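Local coordinates for Abbfa_003403 (Acinetobacter baumannii, PDB 4ZXH), which is a four-domain nonribosomal peptide synthetase whose condensation, adenylation, carrier and thioesterase domains probably select and activate an amino acid, join it to a partner and release the product, at residues A719-L724 and A733-L738; K751-V756 and A775-A780; L649-R654 and W760-P765. All coordinates share one frame; numbering follows the deposited sequence.

In the fold
All three contacts lie in the AMP-binding (adenylation) part of the chain and converge on one mixed sheet. From the N terminus, helix 641-655 opens interaction 3, which closes only at strand 756-763. Nested inside that long loop is interaction 1, where helix 718-725 meets strand 735-740, the next strand of its beta-alpha-beta unit. Interaction 2 opens later, at the end of helix 746-753, and closes at residues 775-780, on strand 773-777 and the chain that follows it, so it follows interaction 1 in series and crosses interaction 3. Interactions 1 and 2 share a helical layer, where Trp721 CE3 lies 3.7 Å from Leu752 CD2; interaction 3 covers the opposite face of the sheet.

Interaction 1: A719-L724 and A733-L738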
ATOM      1  N   ALA A 719      -2.221   2.627 -26.395  1.00 42.95           N
ATOM      2  CA  ALA A 719      -1.124   1.854 -26.968  1.00 40.38           C
ATOM      3  C   ALA A 719      -0.362   2.644 -28.017  1.00 39.40           C
ATOM      4  O   ALA A 719       0.865   2.667 -28.002  1.00 40.70           O
ATOM      5  CB  ALA A 719      -1.647   0.576 -27.571  1.00 47.33           C
ATOM      6  N   THR A 720      -1.087   3.302 -28.915  1.00 40.28           N
ATOM      7  CA  THR A 720      -0.454   4.108 -29.951  1.00 35.31           C
ATOM      8  C   THR A 720       0.243   5.322 -29.339  1.00 39.84           C
ATOM      9  O   THR A 720       1.370   5.649 -29.715  1.00 48.33           O
ATOM     10  CB  THR A 720      -1.467   4.590 -31.003  1.00 43.50           C
ATOM     11  OG1 THR A 720      -2.319   3.509 -31.399  1.00 41.70           O
ATOM     12  CG2 THR A 720      -0.753   5.115 -32.220  1.00 49.24           C
ATOM     13  N   TRP A 721      -0.417   5.988 -28.393  1.00 45.04           N
ATOM     14  CA  TRP A 721       0.176   7.176 -27.767  1.00 42.83           C
ATOM     15  C   TRP A 721       1.462   6.820 -27.042  1.00 46.45           C
ATOM     16  O   TRP A 721       2.448   7.553 -27.141  1.00 49.00           O
ATOM     17  CB  TRP A 721      -0.794   7.851 -26.800  1.00 36.14           C
ATOM     18  CG  TRP A 721      -1.947   8.543 -27.471  1.00 38.73           C
ATOM     19  CD1 TRP A 721      -3.265   8.197 -27.389  1.00 36.28           C
ATOM     20  CD2 TRP A 721      -1.890   9.692 -28.332  1.00 41.59           C
ATOM     21  NE1 TRP A 721      -4.036   9.059 -28.143  1.00 37.55           N
ATOM     22  CE2 TRP A 721      -3.213   9.987 -28.740  1.00 38.02           C
ATOM     23  CE3 TRP A 721      -0.850  10.499 -28.808  1.00 35.73           C
ATOM     24  CZ2 TRP A 721      -3.526  11.041 -29.588  1.00 38.52           C
ATOM     25  CZ3 TRP A 721      -1.156  11.547 -29.647  1.00 37.72           C
ATOM     26  CH2 TRP A 721      -2.483  11.814 -30.028  1.00 43.58           C
ATOM     27  N   LYS A 722       1.450   5.694 -26.322  1.00 45.77           N
ATOM     28  CA  LYS A 722       2.664   5.174 -25.683  1.00 45.39           C
ATOM     29  C   LYS A 722       3.743   4.958 -26.735  1.00 46.86           C
ATOM     30  O   LYS A 722       4.885   5.372 -26.542  1.00 49.65           O
ATOM     31  CB  LYS A 722       2.396   3.863 -24.922  1.00 46.41           C
ATOM     32  CG  LYS A 722       1.608   4.025 -23.621  1.00 58.70           C
ATOM     33  CD  LYS A 722       1.035   2.694 -23.125  1.00 68.28           C
ATOM     34  CE  LYS A 722       0.031   2.896 -21.973  1.00 77.92           C
ATOM     35  NZ  LYS A 722      -0.730   1.636 -21.662  1.00 79.79           N
ATOM     36  N   MET A 723       3.377   4.326 -27.852  1.00 48.09           N
ATOM     37  CA  MET A 723       4.340   4.024 -28.921  1.00 51.70           C
ATOM     38  C   MET A 723       5.037   5.298 -29.423  1.00 55.02           C
ATOM     39  O   MET A 723       6.263   5.336 -29.606  1.00 53.46           O
ATOM     40  CB  MET A 723       3.650   3.306 -30.085  1.00 44.81           C
ATOM     41  CG  MET A 723       4.598   2.903 -31.207  1.00 48.46           C
ATOM     42  SD  MET A 723       3.784   2.166 -32.645  1.00 64.23           S
ATOM     43  CE  MET A 723       3.054   3.610 -33.408  1.00 42.12           C
ATOM     44  N   LEU A 724       4.235   6.340 -29.608  1.00 54.36           N
ATOM     45  CA  LEU A 724       4.704   7.646 -30.049  1.00 51.75           C
ATOM     46  C   LEU A 724       5.669   8.299 -29.056  1.00 56.74           C
ATOM     47  O   LEU A 724       6.746   8.748 -29.437  1.00 70.13           O
ATOM     48  CB  LEU A 724       3.497   8.546 -30.281  1.00 52.49           C
ATOM     49  CG  LEU A 724       3.509   9.587 -31.390  1.00 53.58           C
ATOM     50  CD1 LEU A 724       3.964   8.989 -32.710  1.00 54.10           C
ATOM     51  CD2 LEU A 724       2.104  10.111 -31.520  1.00 49.93           C
ATOM     52  N   ALA A 733       1.971  21.681 -30.677  1.00 64.36           N
ATOM     53  CA  ALA A 733       1.160  22.503 -29.778  1.00 67.67           C
ATOM     54  C   ALA A 733      -0.160  22.926 -30.423  1.00 72.69           C
ATOM     55  O   ALA A 733      -1.029  23.498 -29.760  1.00 76.80           O
ATOM     56  CB  ALA A 733       1.950  23.731 -29.318  1.00 60.69           C
ATOM     57  N   GLY A 734      -0.313  22.630 -31.710  1.00 72.00           N
ATOM     58  CA  GLY A 734      -1.553  22.908 -32.415  1.00 72.19           C
ATOM     59  C   GLY A 734      -2.394  21.662 -32.618  1.00 73.95           C
ATOM     60  O   GLY A 734      -3.473  21.717 -33.215  1.00 75.26           O
ATOM     61  N   LEU A 735      -1.901  20.533 -32.113  1.00 70.98           N
ATOM     62  CA  LEU A 735      -2.590  19.256 -32.285  1.00 65.35           C
ATOM     63  C   LEU A 735      -3.640  18.999 -31.203  1.00 61.39           C
ATOM     64  O   LEU A 735      -3.368  19.117 -30.005  1.00 63.80           O
ATOM     65  CB  LEU A 735      -1.582  18.107 -32.293  1.00 59.81           C
ATOM     66  CG  LEU A 735      -2.176  16.702 -32.324  1.00 51.98           C
ATOM     67  CD1 LEU A 735      -2.644  16.357 -33.725  1.00 59.98           C
ATOM     68  CD2 LEU A 735      -1.173  15.678 -31.823  1.00 53.38           C
ATOM     69  N   THR A 736      -4.843  18.649 -31.637  1.00 56.66           N
ATOM     70  CA  THR A 736      -5.876  18.198 -30.723  1.00 54.30           C
ATOM     71  C   THR A 736      -5.880  16.675 -30.665  1.00 51.91           C
ATOM     72  O   THR A 736      -6.090  16.012 -31.673  1.00 61.21           O
ATOM     73  CB  THR A 736      -7.262  18.705 -31.135  1.00 50.62           C
ATOM     74  OG1 THR A 736      -7.348  20.117 -30.884  1.00 54.42           O
ATOM     75  CG2 THR A 736      -8.334  17.983 -30.341  1.00 42.65           C
ATOM     76  N   ALA A 737      -5.639  16.127 -29.479  1.00 46.88           N
ATOM     77  CA  ALA A 737      -5.536  14.684 -29.302  1.00 41.85           C
ATOM     78  C   ALA A 737      -6.787  14.072 -28.668  1.00 43.70           C
ATOM     79  O   ALA A 737      -7.450  14.675 -27.823  1.00 46.90           O
ATOM     80  CB  ALA A 737      -4.316  14.350 -28.463  1.00 39.08           C
ATOM     81  N   LEU A 738      -7.107  12.861 -29.091  1.00 41.24           N
ATOM     82  CA  LEU A 738      -8.178  12.118 -28.471  1.00 39.21           C
ATOM     83  C   LEU A 738      -7.606  10.787 -28.037  1.00 44.83           C
ATOM     84  O   LEU A 738      -6.886  10.133 -28.794  1.00 43.22           O
ATOM     85  CB  LEU A 738      -9.358  11.918 -29.420  1.00 33.62           C
ATOM     86  CG  LEU A 738     -10.164  13.171 -29.743  1.00 43.33           C
ATOM     87  CD1 LEU A 738      -9.530  13.934 -30.893  1.00 44.49           C
ATOM     88  CD2 LEU A 738     -11.597  12.819 -30.065  1.00 48.69           C
TER
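The indole of Trp721 overlaps the methyl group of Ala737 with the outer part of its six-membered ring, CH2 lying 3.5 Å from Ala737 CB and CZ2 3.6 Å from the same carbon. This is the helix-on-sheet contact inside a beta-alpha-beta crossover: strand 713-716 leads into helix 718-725, which returns over the sheet to strand 735-740. The local axes of helix 719-724 and strand 735-738 approach to 11.3 Å and run 134° apart, a gap that the large indole spans. Its first torsion (chi1 -71°) sets CG beside the backbone N and swings the ring off the helix toward the strand. The methyl approaches the ring obliquely, while Leu735 CD2 lies near the ring plane at the edge, a looser 4.5 Å from Trp721 CH2. Leu714 of the preceding strand also packs on the indole, which is buried between helix and sheet. The polar edge is provided for as well. Leu738 turns its side chain to the other face of the sheet and takes part through its carbonyl, which accepts a hydrogen bond from the indole N-H; a second, weak bond runs from the same NE1 to Ala716 O. The tryptophan thus reaches main-chain oxygens of both strands that flank the crossover. In the stronger bond Trp721 NE1 and Leu738 O are 3.1 Å apart with an N-H...O angle of 146°, the oxygen close to the indole plane but the donor standing well above the carbonyl plane.

Interaction 2: K751-V756 and A775-A780; sequences KLLGKV and ARITDA
A small apolar contact joins the C-terminal end of helix 746-753 to the end of strand 773-777 and the loop that follows. The helix belongs to a beta-alpha-beta unit between the parallel strands 735-740 and 756-763, and strand 773-777 then runs antiparallel beside the latter. Leu753 carries the helix side alone. Its CG sits beside the backbone N (chi1 -82°), which sends both methyls toward the departing chain. CD2 approaches the carbonyl of Ile777, 3.6 Å from its O. The other branch is pressed against main chain rather than side chains: Leu753 CD1 lies 3.8 Å from Asp779 N and 3.7 Å from Ala780 N, where the loop bends back toward the helix. Ile777 adds one methyl, its CG2 being 4.2 Å from Leu753 CD1, while its CG1 branch leads off toward Asn761. No hydrogen bond crosses between the segments; van der Waals contact of the leucine methyls with the main chain and with Ile777 CG2 makes up the contact. Ala780 goes on to touch Ala749 and Glu750, one turn further back on the same helix. Where the helix ends, Leu752 O accepts two backbone bonds, from Lys755 N at 2.7 Å and from Val756 N at 3.0 Å.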
ATOM      1  N   LYS A 751       2.460  13.075 -19.618  1.00 56.89           N
ATOM      2  CA  LYS A 751       3.319  13.035 -20.798  1.00 55.92           C
ATOM      3  C   LYS A 751       2.613  13.666 -21.994  1.00 50.12           C
ATOM      4  O   LYS A 751       3.205  14.450 -22.725  1.00 54.94           O
ATOM      5  CB  LYS A 751       3.724  11.599 -21.134  1.00 61.88           C
ATOM      6  CG  LYS A 751       4.757  10.952 -20.209  1.00 67.50           C
ATOM      7  CD  LYS A 751       4.903   9.477 -20.598  1.00 68.88           C
ATOM      8  CE  LYS A 751       5.961   8.752 -19.789  1.00 64.53           C
ATOM      9  NZ  LYS A 751       7.304   9.181 -20.217  1.00 67.54           N
ATOM     10  N   LEU A 752       1.342  13.330 -22.190  1.00 46.14           N
ATOM     11  CA  LEU A 752       0.577  13.886 -23.306  1.00 46.97           C
ATOM     12  C   LEU A 752       0.343  15.393 -23.165  1.00 53.01           C
ATOM     13  O   LEU A 752       0.507  16.145 -24.124  1.00 57.36           O
ATOM     14  CB  LEU A 752      -0.768  13.170 -23.446  1.00 43.59           C
ATOM     15  CG  LEU A 752      -0.766  11.815 -24.155  1.00 54.24           C
ATOM     16  CD1 LEU A 752      -2.180  11.343 -24.323  1.00 52.30           C
ATOM     17  CD2 LEU A 752      -0.076  11.887 -25.507  1.00 58.78           C
ATOM     18  N   LEU A 753      -0.039  15.831 -21.968  1.00 63.61           N
ATOM     19  CA  LEU A 753      -0.368  17.235 -21.730  1.00 60.61           C
ATOM     20  C   LEU A 753       0.747  18.197 -22.129  1.00 71.39           C
ATOM     21  O   LEU A 753       0.480  19.327 -22.541  1.00 82.41           O
ATOM     22  CB  LEU A 753      -0.730  17.444 -20.266  1.00 51.04           C
ATOM     23  CG  LEU A 753      -2.177  17.067 -19.980  1.00 50.29           C
ATOM     24  CD1 LEU A 753      -2.522  17.210 -18.495  1.00 46.53           C
ATOM     25  CD2 LEU A 753      -3.073  17.937 -20.841  1.00 46.11           C
ATOM     26  N   GLY A 754       1.990  17.741 -22.026  1.00 67.56           N
ATOM     27  CA  GLY A 754       3.129  18.546 -22.420  1.00 67.23           C
ATOM     28  C   GLY A 754       3.540  18.377 -23.870  1.00 70.01           C
ATOM     29  O   GLY A 754       4.465  19.045 -24.335  1.00 79.40           O
ATOM     30  N   LYS A 755       2.851  17.497 -24.590  1.00 65.62           N
ATOM     31  CA  LYS A 755       3.185  17.236 -25.987  1.00 66.53           C
ATOM     32  C   LYS A 755       2.111  17.696 -26.972  1.00 62.75           C
ATOM     33  O   LYS A 755       2.398  17.866 -28.158  1.00 66.52           O
ATOM     34  CB  LYS A 755       3.463  15.745 -26.195  1.00 69.62           C
ATOM     35  CG  LYS A 755       4.761  15.262 -25.558  1.00 72.43           C
ATOM     36  CD  LYS A 755       5.989  15.812 -26.271  1.00 69.63           C
ATOM     37  CE  LYS A 755       7.268  15.384 -25.559  1.00 73.11           C
ATOM     38  NZ  LYS A 755       7.442  13.908 -25.549  1.00 67.25           N
ATOM     39  N   VAL A 756       0.886  17.898 -26.488  1.00 58.74           N
ATOM     40  CA  VAL A 756      -0.221  18.321 -27.352  1.00 56.88           C
ATOM     41  C   VAL A 756      -0.929  19.590 -26.848  1.00 61.31           C
ATOM     42  O   VAL A 756      -0.769  19.998 -25.686  1.00 56.28           O
ATOM     43  CB  VAL A 756      -1.271  17.198 -27.505  1.00 56.00           C
ATOM     44  CG1 VAL A 756      -0.645  15.964 -28.129  1.00 57.07           C
ATOM     45  CG2 VAL A 756      -1.891  16.853 -26.162  1.00 51.30           C
ATOM     46  N   ALA A 775     -14.166  13.981 -21.783  1.00 36.87           N
ATOM     47  CA  ALA A 775     -13.547  14.824 -20.773  1.00 41.40           C
ATOM     48  C   ALA A 775     -12.396  15.670 -21.351  1.00 46.46           C
ATOM     49  O   ALA A 775     -11.431  15.122 -21.885  1.00 53.49           O
ATOM     50  CB  ALA A 775     -13.032  13.950 -19.626  1.00 36.32           C
ATOM     51  N   ARG A 776     -12.486  16.996 -21.249  1.00 47.36           N
ATOM     52  CA  ARG A 776     -11.332  17.836 -21.571  1.00 46.87           C
ATOM     53  C   ARG A 776     -10.342  17.752 -20.409  1.00 52.13           C
ATOM     54  O   ARG A 776     -10.557  18.340 -19.343  1.00 64.81           O
ATOM     55  CB  ARG A 776     -11.732  19.300 -21.841  1.00 43.66           C
ATOM     56  CG  ARG A 776     -10.585  20.175 -22.392  1.00 45.29           C
ATOM     57  CD  ARG A 776     -10.916  21.675 -22.393  1.00 56.78           C
ATOM     58  NE  ARG A 776     -12.029  22.013 -23.283  1.00 71.36           N
ATOM     59  CZ  ARG A 776     -11.891  22.421 -24.547  1.00 84.33           C
ATOM     60  NH1 ARG A 776     -10.683  22.553 -25.086  1.00 86.86           N
ATOM     61  NH2 ARG A 776     -12.967  22.699 -25.280  1.00 84.83           N
ATOM     62  N   ILE A 777      -9.265  17.005 -20.617  1.00 47.09           N
ATOM     63  CA  ILE A 777      -8.229  16.823 -19.607  1.00 50.07           C
ATOM     64  C   ILE A 777      -7.268  18.007 -19.568  1.00 59.26           C
ATOM     65  O   ILE A 777      -6.615  18.312 -20.568  1.00 62.46           O
ATOM     66  CB  ILE A 777      -7.412  15.542 -19.861  1.00 49.34           C
ATOM     67  CG1 ILE A 777      -8.330  14.309 -19.895  1.00 44.93           C
ATOM     68  CG2 ILE A 777      -6.308  15.401 -18.815  1.00 48.55           C
ATOM     69  CD1 ILE A 777      -9.283  14.202 -18.711  1.00 38.07           C
ATOM     70  N   THR A 778      -7.176  18.671 -18.417  1.00 61.51           N
ATOM     71  CA  THR A 778      -6.315  19.846 -18.310  1.00 66.24           C
ATOM     72  C   THR A 778      -5.257  19.643 -17.236  1.00 63.84           C
ATOM     73  O   THR A 778      -4.305  20.417 -17.143  1.00 51.75           O
ATOM     74  CB  THR A 778      -7.127  21.135 -17.997  1.00 61.44           C
ATOM     75  OG1 THR A 778      -7.850  20.974 -16.768  1.00 65.80           O
ATOM     76  CG2 THR A 778      -8.116  21.443 -19.131  1.00 54.39           C
ATOM     77  N   ASP A 779      -5.428  18.592 -16.440  1.00 58.88           N
ATOM     78  CA  ASP A 779      -4.532  18.297 -15.329  1.00 66.99           C
ATOM     79  C   ASP A 779      -4.546  16.796 -15.058  1.00 62.83           C
ATOM     80  O   ASP A 779      -5.608  16.212 -14.859  1.00 58.49           O
ATOM     81  CB  ASP A 779      -4.946  19.082 -14.076  1.00 75.61           C
ATOM     82  CG  ASP A 779      -3.911  19.006 -12.954  1.00 85.02           C
ATOM     83  OD1 ASP A 779      -2.842  18.386 -13.157  1.00 86.98           O
ATOM     84  OD2 ASP A 779      -4.165  19.585 -11.870  1.00 85.54           O
ATOM     85  N   ALA A 780      -3.366  16.183 -15.030  1.00 62.07           N
ATOM     86  CA  ALA A 780      -3.268  14.728 -14.908  1.00 57.01           C
ATOM     87  C   ALA A 780      -3.805  14.191 -13.590  1.00 60.20           C
ATOM     88  O   ALA A 780      -4.066  12.998 -13.466  1.00 61.37           O
ATOM     89  CB  ALA A 780      -1.843  14.288 -15.082  1.00 46.11           C
TER

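Interaction 3: L649-R654 and W760-P765; sequences LSMNDR and WNVYGP
Helix 649-654 lies above strand 760-763 with the two backbones well apart: the CA atoms of Arg654 and Trp760 are 9.2 Å from each other, those of Met651 and Val762 10.4 Å. Strand alternation turns Trp760 and Val762 toward the helix and Asn761 to the other face, and two residues one helical turn apart meet them. Arg654 rests its aliphatic root on the indole. Its CB stands over one face of the six-membered ring of Trp760, displaced toward the rim, in a CH-pi contact of 4.1 Å from CB to the ring centroid, 29° off the normal. The next carbon follows, with Arg654 CG 3.8 Å from Trp760 CH2. Arginine and tryptophan side chains cross at about a right angle, and the guanidinium is tilted 48° to the ring plane, so the charged group is not stacked on it. Extended from CG to NE, the arginine chain brings its head back along its own helix, where Arg654 NH1 donates to Ser650 O at 3.1 Å with a bent N-H...O angle of 137°. Beside this pair Met651 lowers its terminal methyl onto the strand, CE lying 4.3 Å from Val762 CG2. Helix 641-655 lies on one face of the sheet and helices 718-725 and 746-753 on the other, the alternating helix and sheet layers of the large subdomain of ANL-family adenylation domains; the end of the strand and the loop after it carry the sequence NVYGPTE, matching core motif A5 (NxYGPTE), which in relatives borders the adenylate site.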
ATOM      1  N   LEU A 649     -22.066  15.265 -34.959  1.00 39.13           N
ATOM      2  CA  LEU A 649     -22.380  16.664 -34.655  1.00 39.91           C
ATOM      3  C   LEU A 649     -21.978  17.032 -33.231  1.00 43.19           C
ATOM      4  O   LEU A 649     -21.469  18.123 -32.978  1.00 47.99           O
ATOM      5  CB  LEU A 649     -23.867  16.947 -34.862  1.00 38.27           C
ATOM      6  CG  LEU A 649     -24.369  16.971 -36.306  1.00 40.60           C
ATOM      7  CD1 LEU A 649     -25.835  17.328 -36.333  1.00 41.35           C
ATOM      8  CD2 LEU A 649     -23.554  17.954 -37.132  1.00 42.60           C
ATOM      9  N   SER A 650     -22.213  16.110 -32.304  1.00 43.08           N
ATOM     10  CA  SER A 650     -21.866  16.311 -30.903  1.00 43.57           C
ATOM     11  C   SER A 650     -20.359  16.485 -30.778  1.00 45.85           C
ATOM     12  O   SER A 650     -19.865  17.332 -30.033  1.00 51.80           O
ATOM     13  CB  SER A 650     -22.333  15.123 -30.061  1.00 44.61           C
ATOM     14  OG  SER A 650     -22.563  15.479 -28.709  1.00 48.78           O
ATOM     15  N   MET A 651     -19.632  15.677 -31.534  1.00 40.78           N
ATOM     16  CA  MET A 651     -18.186  15.717 -31.491  1.00 43.33           C
ATOM     17  C   MET A 651     -17.688  17.025 -32.072  1.00 50.75           C
ATOM     18  O   MET A 651     -16.708  17.598 -31.580  1.00 52.00           O
ATOM     19  CB  MET A 651     -17.597  14.517 -32.233  1.00 35.60           C
ATOM     20  CG  MET A 651     -17.455  13.299 -31.326  1.00 37.68           C
ATOM     21  SD  MET A 651     -16.366  13.582 -29.882  1.00 41.14           S
ATOM     22  CE  MET A 651     -17.410  12.922 -28.632  1.00 30.31           C
ATOM     23  N   ASN A 652     -18.382  17.524 -33.092  1.00 45.93           N
ATOM     24  CA  ASN A 652     -17.960  18.774 -33.698  1.00 43.08           C
ATOM     25  C   ASN A 652     -18.037  19.964 -32.752  1.00 50.32           C
ATOM     26  O   ASN A 652     -17.258  20.896 -32.903  1.00 59.20           O
ATOM     27  CB  ASN A 652     -18.771  19.090 -34.942  1.00 38.59           C
ATOM     28  CG  ASN A 652     -18.282  20.347 -35.627  1.00 48.08           C
ATOM     29  OD1 ASN A 652     -17.157  20.376 -36.136  1.00 55.88           O
ATOM     30  ND2 ASN A 652     -19.103  21.405 -35.617  1.00 44.23           N
ATOM     31  N   ASP A 653     -18.976  19.938 -31.799  1.00 54.03           N
ATOM     32  CA  ASP A 653     -19.112  21.008 -30.790  1.00 56.29           C
ATOM     33  C   ASP A 653     -17.811  21.168 -30.011  1.00 56.46           C
ATOM     34  O   ASP A 653     -17.401  22.277 -29.667  1.00 58.24           O
ATOM     35  CB  ASP A 653     -20.250  20.711 -29.802  1.00 53.86           C
ATOM     36  CG  ASP A 653     -21.634  20.891 -30.411  1.00 56.07           C
ATOM     37  OD1 ASP A 653     -21.773  21.648 -31.398  1.00 55.38           O
ATOM     38  OD2 ASP A 653     -22.585  20.268 -29.885  1.00 54.28           O
ATOM     39  N   ARG A 654     -17.172  20.030 -29.754  1.00 52.80           N
ATOM     40  CA  ARG A 654     -15.920  19.948 -29.019  1.00 55.12           C
ATOM     41  C   ARG A 654     -14.676  20.189 -29.881  1.00 57.98           C
ATOM     42  O   ARG A 654     -13.674  20.717 -29.397  1.00 64.83           O
ATOM     43  CB  ARG A 654     -15.827  18.574 -28.349  1.00 54.42           C
ATOM     44  CG  ARG A 654     -16.943  18.338 -27.348  1.00 49.12           C
ATOM     45  CD  ARG A 654     -17.188  16.874 -27.073  1.00 42.70           C
ATOM     46  NE  ARG A 654     -18.039  16.716 -25.897  1.00 55.30           N
ATOM     47  CZ  ARG A 654     -19.335  17.015 -25.844  1.00 59.42           C
ATOM     48  NH1 ARG A 654     -19.966  17.500 -26.904  1.00 59.83           N
ATOM     49  NH2 ARG A 654     -20.002  16.837 -24.716  1.00 63.48           N
ATOM     50  N   TRP A 760      -8.495  15.171 -25.163  1.00 47.16           N
ATOM     51  CA  TRP A 760      -9.789  14.636 -24.746  1.00 35.30           C
ATOM     52  C   TRP A 760      -9.660  13.185 -24.298  1.00 45.21           C
ATOM     53  O   TRP A 760      -9.131  12.350 -25.039  1.00 48.81           O
ATOM     54  CB  TRP A 760     -10.803  14.728 -25.872  1.00 34.62           C
ATOM     55  CG  TRP A 760     -11.162  16.130 -26.249  1.00 51.78           C
ATOM     56  CD1 TRP A 760     -10.572  16.905 -27.212  1.00 46.97           C
ATOM     57  CD2 TRP A 760     -12.206  16.925 -25.680  1.00 47.91           C
ATOM     58  NE1 TRP A 760     -11.180  18.136 -27.264  1.00 46.39           N
ATOM     59  CE2 TRP A 760     -12.182  18.176 -26.330  1.00 45.86           C
ATOM     60  CE3 TRP A 760     -13.152  16.704 -24.672  1.00 47.96           C
ATOM     61  CZ2 TRP A 760     -13.070  19.202 -26.010  1.00 47.10           C
ATOM     62  CZ3 TRP A 760     -14.034  17.721 -24.357  1.00 50.72           C
ATOM     63  CH2 TRP A 760     -13.987  18.957 -25.024  1.00 47.20           C
ATOM     64  N   ASN A 761     -10.115  12.881 -23.082  1.00 39.27           N
ATOM     65  CA  ASN A 761     -10.325  11.483 -22.708  1.00 36.27           C
ATOM     66  C   ASN A 761     -11.765  11.146 -23.033  1.00 41.14           C
ATOM     67  O   ASN A 761     -12.686  11.851 -22.634  1.00 46.86           O
ATOM     68  CB  ASN A 761     -10.031  11.216 -21.239  1.00 38.81           C
ATOM     69  CG  ASN A 761     -10.257   9.761 -20.855  1.00 47.76           C
ATOM     70  OD1 ASN A 761      -9.928   8.843 -21.611  1.00 52.22           O
ATOM     71  ND2 ASN A 761     -10.852   9.544 -19.681  1.00 52.90           N
ATOM     72  N   VAL A 762     -11.960  10.072 -23.775  1.00 35.54           N
ATOM     73  CA  VAL A 762     -13.226   9.872 -24.435  1.00 35.33           C
ATOM     74  C   VAL A 762     -13.644   8.392 -24.310  1.00 33.99           C
ATOM     75  O   VAL A 762     -12.794   7.490 -24.305  1.00 31.66           O
ATOM     76  CB  VAL A 762     -13.116  10.375 -25.901  1.00 36.45           C
ATOM     77  CG1 VAL A 762     -12.339   9.414 -26.765  1.00 29.61           C
ATOM     78  CG2 VAL A 762     -14.465  10.659 -26.480  1.00 44.97           C
ATOM     79  N   TYR A 763     -14.944   8.150 -24.138  1.00 27.19           N
ATOM     80  CA  TYR A 763     -15.432   6.826 -23.733  1.00 31.57           C
ATOM     81  C   TYR A 763     -16.791   6.472 -24.349  1.00 32.53           C
ATOM     82  O   TYR A 763     -17.617   7.351 -24.647  1.00 29.49           O
ATOM     83  CB  TYR A 763     -15.523   6.729 -22.195  1.00 36.45           C
ATOM     84  CG  TYR A 763     -16.352   5.562 -21.681  1.00 39.91           C
ATOM     85  CD1 TYR A 763     -15.767   4.338 -21.411  1.00 36.26           C
ATOM     86  CD2 TYR A 763     -17.730   5.690 -21.464  1.00 42.21           C
ATOM     87  CE1 TYR A 763     -16.528   3.259 -20.952  1.00 40.27           C
ATOM     88  CE2 TYR A 763     -18.499   4.617 -21.009  1.00 37.07           C
ATOM     89  CZ  TYR A 763     -17.888   3.409 -20.756  1.00 40.46           C
ATOM     90  OH  TYR A 763     -18.630   2.344 -20.305  1.00 40.65           O
ATOM     91  N   GLY A 764     -17.008   5.176 -24.535  1.00 28.13           N
ATOM     92  CA  GLY A 764     -18.296   4.677 -24.961  1.00 35.33           C
ATOM     93  C   GLY A 764     -18.172   3.276 -25.515  1.00 31.58           C
ATOM     94  O   GLY A 764     -17.203   2.965 -26.157  1.00 31.86           O
ATOM     95  N   PRO A 765     -19.150   2.420 -25.237  1.00 34.39           N
ATOM     96  CA  PRO A 765     -19.203   1.090 -25.841  1.00 23.07           C
ATOM     97  C   PRO A 765     -19.689   1.193 -27.272  1.00 31.54           C
ATOM     98  O   PRO A 765     -20.392   2.149 -27.586  1.00 33.39           O
ATOM     99  CB  PRO A 765     -20.224   0.353 -24.975  1.00 26.59           C
ATOM    100  CG  PRO A 765     -21.124   1.437 -24.487  1.00 33.88           C
ATOM    101  CD  PRO A 765     -20.229   2.628 -24.255  1.00 32.93           C
TER